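Local atomic coordinates of D-isomer specific 2-hydroxyacid dehydrogenase family protein (PDB entry 5TX7), a protein that probably catalyses the NAD(H)- or NADP(H)-dependent interconversion of a D-2-hydroxyacid and the corresponding 2-oxoacid, its exact substrate being unassigned. Residues K149-V154 against A202-L207; G217-R222 against P240-R245. All coordinates share one frame; numbering follows the deposited sequence.

Contact 1 (K149-V154 against A202-L207)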
# COMPACT_ATOMS: atom_id res chain seq x y z
N LYS A 149 -6.56 3.44 14.42
CA LYS A 149 -5.86 4.72 14.38
C LYS A 149 -6.76 5.81 13.78
O LYS A 149 -7.71 5.51 13.07
CB LYS A 149 -4.57 4.63 13.55
CG LYS A 149 -3.49 3.68 14.05
CD LYS A 149 -2.18 4.00 13.33
CE LYS A 149 -0.95 3.24 13.84
NZ LYS A 149 -0.94 2.95 15.30
N THR A 150 -6.44 7.07 14.09
CA THR A 150 -7.17 8.22 13.56
C THR A 150 -6.36 8.86 12.43
O THR A 150 -5.20 9.23 12.61
CB THR A 150 -7.48 9.23 14.68
OG1 THR A 150 -8.42 8.63 15.56
CG2 THR A 150 -8.09 10.51 14.15
N MET A 151 -7.00 8.98 11.27
CA MET A 151 -6.45 9.69 10.14
C MET A 151 -7.00 11.11 10.18
O MET A 151 -8.22 11.31 10.15
CB MET A 151 -6.86 9.00 8.83
CG MET A 151 -6.50 9.73 7.55
SD MET A 151 -4.74 9.68 7.13
CE MET A 151 -4.63 8.04 6.44
N GLY A 152 -6.08 12.07 10.24
CA GLY A 152 -6.39 13.49 10.22
C GLY A 152 -6.04 14.02 8.85
O GLY A 152 -4.90 13.86 8.40
N ILE A 153 -7.01 14.64 8.19
CA ILE A 153 -6.88 15.06 6.79
C ILE A 153 -6.96 16.58 6.75
O ILE A 153 -8.01 17.15 7.02
CB ILE A 153 -7.98 14.39 5.94
CG1 ILE A 153 -7.81 12.88 5.98
CG2 ILE A 153 -7.97 14.89 4.50
CD1 ILE A 153 -8.93 12.10 5.32
N VAL A 154 -5.84 17.22 6.42
CA VAL A 154 -5.73 18.67 6.35
C VAL A 154 -6.08 19.10 4.94
O VAL A 154 -5.26 19.00 4.04
CB VAL A 154 -4.30 19.13 6.74
CG1 VAL A 154 -4.16 20.65 6.67
CG2 VAL A 154 -3.94 18.65 8.14
N ALA A 202 -5.00 13.05 15.90
CA ALA A 202 -4.63 12.18 14.80
C ALA A 202 -3.36 11.39 15.06
O ALA A 202 -2.35 11.93 15.52
CB ALA A 202 -4.44 12.99 13.54
N ASP A 203 -3.43 10.10 14.73
CA ASP A 203 -2.26 9.22 14.69
C ASP A 203 -1.52 9.28 13.35
O ASP A 203 -0.35 8.97 13.31
CB ASP A 203 -2.69 7.77 14.94
CG ASP A 203 -3.31 7.59 16.30
OD1 ASP A 203 -2.63 7.88 17.29
OD2 ASP A 203 -4.50 7.19 16.38
N VAL A 204 -2.24 9.60 12.28
CA VAL A 204 -1.66 9.83 10.97
C VAL A 204 -2.24 11.12 10.46
O VAL A 204 -3.44 11.29 10.45
CB VAL A 204 -2.05 8.73 9.96
CG1 VAL A 204 -1.38 8.99 8.60
CG2 VAL A 204 -1.69 7.36 10.49
N VAL A 205 -1.37 12.02 9.99
CA VAL A 205 -1.79 13.26 9.39
C VAL A 205 -1.38 13.25 7.93
O VAL A 205 -0.21 13.05 7.66
CB VAL A 205 -1.09 14.46 10.06
CG1 VAL A 205 -1.36 15.75 9.29
CG2 VAL A 205 -1.61 14.64 11.47
N SER A 206 -2.33 13.52 7.03
CA SER A 206 -2.03 13.69 5.62
C SER A 206 -2.44 15.07 5.10
O SER A 206 -3.57 15.51 5.34
CB SER A 206 -2.74 12.63 4.81
OG SER A 206 -2.28 12.65 3.46
N LEU A 207 -1.56 15.73 4.34
CA LEU A 207 -1.78 17.10 3.87
C LEU A 207 -2.36 17.15 2.46
O LEU A 207 -1.84 16.52 1.54
CB LEU A 207 -0.46 17.88 3.90
CG LEU A 207 0.27 17.95 5.25
CD1 LEU A 207 1.43 18.92 5.15
CD2 LEU A 207 -0.64 18.32 6.42
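Asp203 reaches back to Thr150 at the start of the pairing between Lys149-Val154 and Ala202-Leu207. Its OD2 takes the Thr150 N-H at 3.0 Å through the anti lone pair, the one facing away from OD1. CG of Asp203 lies beside its own backbone N, anti to the carbonyl carbon (chi1 -61°), which turns the carboxylate toward Thr150. Thr150 O in turn accepts two N-H bonds: Val204 N supplies a fairly straight one at 3.0 Å, whereas Asp203 N, at 2.9 Å, comes in more bent, with an N-H...O angle of 131°. Beyond this point the bonds are regular: Gly152 N to Val204 O, Ser206 N to Gly152 O and Val154 N to Ser206 O. Four successive bridges, Met151 with Val204 through Val154 with Leu207, and a 22° angle between the strand axes make the two strands parallel neighbours; the strand order 3-2-1-4-5-6-7 places them at the middle crossover of a Rossmann-type sheet. Ala202 CB packs on the backbone of Gly152, 3.8 Å from Gly152 N. On the sheet face carrying Met151, Val204 and Ser206, the thioether SD of Met151 meets Val204 CG1 at 3.7 Å; the Met151 chain bends at chi2 and chi3, bringing CE near the same methyl. On the other face, Val154 and Leu207 lie side by side, with CG2 and CD2 in contact at 3.7 Å, while Val205 CG1 touches Val154 CG2 from the Gly152/Val205 pair, two residues earlier. Helix 100-116 covers the first face through Phe108 and Leu111, and helix 195-201 covers the second through Leu198. At the N-terminal end of the pair, Asp203 OD1 forms a salt bridge with Arg228 and Lys149 NZ forms one with Glu144.

Contact 2 (G217-R222 against P240-R245)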
# COMPACT_ATOMS: atom_id res chain seq x y z
N GLY A 217 4.17 26.73 6.44
CA GLY A 217 4.68 26.28 7.73
C GLY A 217 3.61 25.83 8.70
O GLY A 217 3.73 26.02 9.92
N LEU A 218 2.56 25.23 8.14
CA LEU A 218 1.43 24.69 8.91
C LEU A 218 1.90 23.63 9.90
O LEU A 218 1.55 23.68 11.07
CB LEU A 218 0.43 24.10 7.91
CG LEU A 218 -0.88 23.46 8.25
CD1 LEU A 218 -1.77 23.59 7.02
CD2 LEU A 218 -0.70 22.00 8.63
N VAL A 219 2.68 22.67 9.39
CA VAL A 219 3.28 21.64 10.23
C VAL A 219 4.57 22.21 10.85
O VAL A 219 5.67 22.10 10.28
CB VAL A 219 3.55 20.36 9.44
CG1 VAL A 219 4.13 19.27 10.36
CG2 VAL A 219 2.26 19.89 8.77
N ASP A 220 4.39 22.86 12.00
CA ASP A 220 5.47 23.51 12.72
C ASP A 220 5.77 22.79 14.03
O ASP A 220 5.04 21.87 14.42
CB ASP A 220 5.16 25.01 12.94
CG ASP A 220 3.89 25.27 13.76
OD1 ASP A 220 3.20 24.33 14.20
OD2 ASP A 220 3.58 26.47 13.94
N ALA A 221 6.83 23.23 14.70
CA ALA A 221 7.27 22.66 15.97
C ALA A 221 6.15 22.51 16.99
O ALA A 221 6.11 21.50 17.67
CB ALA A 221 8.42 23.48 16.56
N ARG A 222 5.25 23.51 17.07
CA ARG A 222 4.15 23.53 18.04
C ARG A 222 3.09 22.45 17.81
O ARG A 222 2.68 21.78 18.76
CB ARG A 222 3.45 24.89 18.07
CG ARG A 222 2.36 25.01 19.15
CD ARG A 222 1.59 26.32 19.07
NE ARG A 222 1.00 26.51 17.74
CZ ARG A 222 -0.23 26.15 17.36
NH1 ARG A 222 -0.59 26.38 16.11
NH2 ARG A 222 -1.10 25.59 18.19
N PRO A 240 6.65 23.59 1.20
CA PRO A 240 6.59 24.65 2.21
C PRO A 240 5.44 24.60 3.22
O PRO A 240 5.37 25.44 4.11
CB PRO A 240 6.54 25.95 1.37
CG PRO A 240 7.14 25.58 0.07
CD PRO A 240 6.71 24.14 -0.16
N LEU A 241 4.55 23.62 3.11
CA LEU A 241 3.59 23.33 4.18
C LEU A 241 4.27 22.88 5.48
O LEU A 241 3.66 23.00 6.55
CB LEU A 241 2.56 22.29 3.71
CG LEU A 241 1.62 22.69 2.58
CD1 LEU A 241 0.73 21.51 2.22
CD2 LEU A 241 0.77 23.88 2.97
N LEU A 242 5.50 22.40 5.41
CA LEU A 242 6.26 21.95 6.59
C LEU A 242 7.36 22.91 6.98
O LEU A 242 7.96 23.53 6.11
CB LEU A 242 7.00 20.65 6.27
CG LEU A 242 6.33 19.46 5.66
CD1 LEU A 242 7.32 18.31 5.62
CD2 LEU A 242 5.16 19.15 6.55
N ASP A 243 7.66 22.96 8.28
CA ASP A 243 8.96 23.45 8.76
C ASP A 243 9.84 22.20 8.78
O ASP A 243 9.73 21.35 9.67
CB ASP A 243 8.83 24.09 10.16
CG ASP A 243 10.19 24.50 10.77
OD1 ASP A 243 11.25 24.29 10.14
OD2 ASP A 243 10.21 25.03 11.89
N GLU A 244 10.71 22.10 7.77
CA GLU A 244 11.53 20.90 7.55
C GLU A 244 12.44 20.56 8.73
O GLU A 244 12.68 19.39 9.02
CB GLU A 244 12.35 21.03 6.24
CG GLU A 244 11.49 21.09 4.96
CD GLU A 244 12.29 20.93 3.67
OE1 GLU A 244 13.53 21.19 3.66
OE2 GLU A 244 11.67 20.55 2.64
N ARG A 245 12.93 21.60 9.41
CA ARG A 245 13.77 21.45 10.61
C ARG A 245 13.02 20.75 11.75
O ARG A 245 13.49 19.76 12.30
CB ARG A 245 14.28 22.83 11.06
CG ARG A 245 15.11 22.86 12.34
CD ARG A 245 16.26 21.86 12.34
NE ARG A 245 17.24 22.13 11.28
CZ ARG A 245 18.47 21.60 11.21
NH1 ARG A 245 18.92 20.76 12.15
NH2 ARG A 245 19.26 21.93 10.19
O HOH W 1 8.31 25.46 13.90
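Two loops of the nucleotide-binding domain, one leading into helix 221-225 and the other into helix 244-253, are joined by backbone bonds between Gly217-Arg222 and Pro240-Arg245. Gly217 N donates to Pro240 O at 2.9 Å, in the carbonyl plane. Val219 N donates to Leu241 O at 3.0 Å. Val219 O then accepts from Asp243 N, 2.9 Å away and straight at hydrogen (179°), although the donor is tilted 28° from the carbonyl plane. Val219 thus uses both its N-H and its C=O on residues flanking Leu242, forming a single bridge without a continuing strand; it is also the centre of an inverse gamma turn. Beside this bridge, Leu242 CD2 packs against Val219 CB at 3.5 Å and against CG2 of the same valine, the two side chains pointing the same way. CG of Leu242 is anti to its carbonyl carbon (chi1 -51°), and although the bond to CB leads away, the end of the side chain returns to Val219. Leu233 of strand 231-235 touches both residues. A water links the two loops where the helices begin, accepting from Ala221 N and donating to Asp243 OD2, each at 2.8 Å. Asp243 OD1 accepts weakly from Arg245 N, while Asp220 OD1 accepts from Arg223 N: paired aspartate N-caps, each at the start of a helix that follows its loop.

In the fold
Contact 1 and contact 2 have centres about 15 Å apart and meet through aliphatic side chains. Leu207, the last strand residue of contact 1, is the main joint: its CD1 lies 3.8 Å from Val219 CG2, and the same methyl is 3.8 Å from Leu241 CB. A second joint brings Val154 CG1 to 3.8 Å from Leu218 CD1. The loops of 217-222 and 240-245 therefore pack beside the C-terminal ends of strands 150-154 and 204-207. Strand 150-154 runs into a strand-turn-helix element with Gly155, Gly157 and Gly160, a GxGxxG-like pattern consistent with dinucleotide binding. Ile153 of contact 1 touches it; Leu218 of contact 2 only lies near, so contact 2 is probably close to the NAD site.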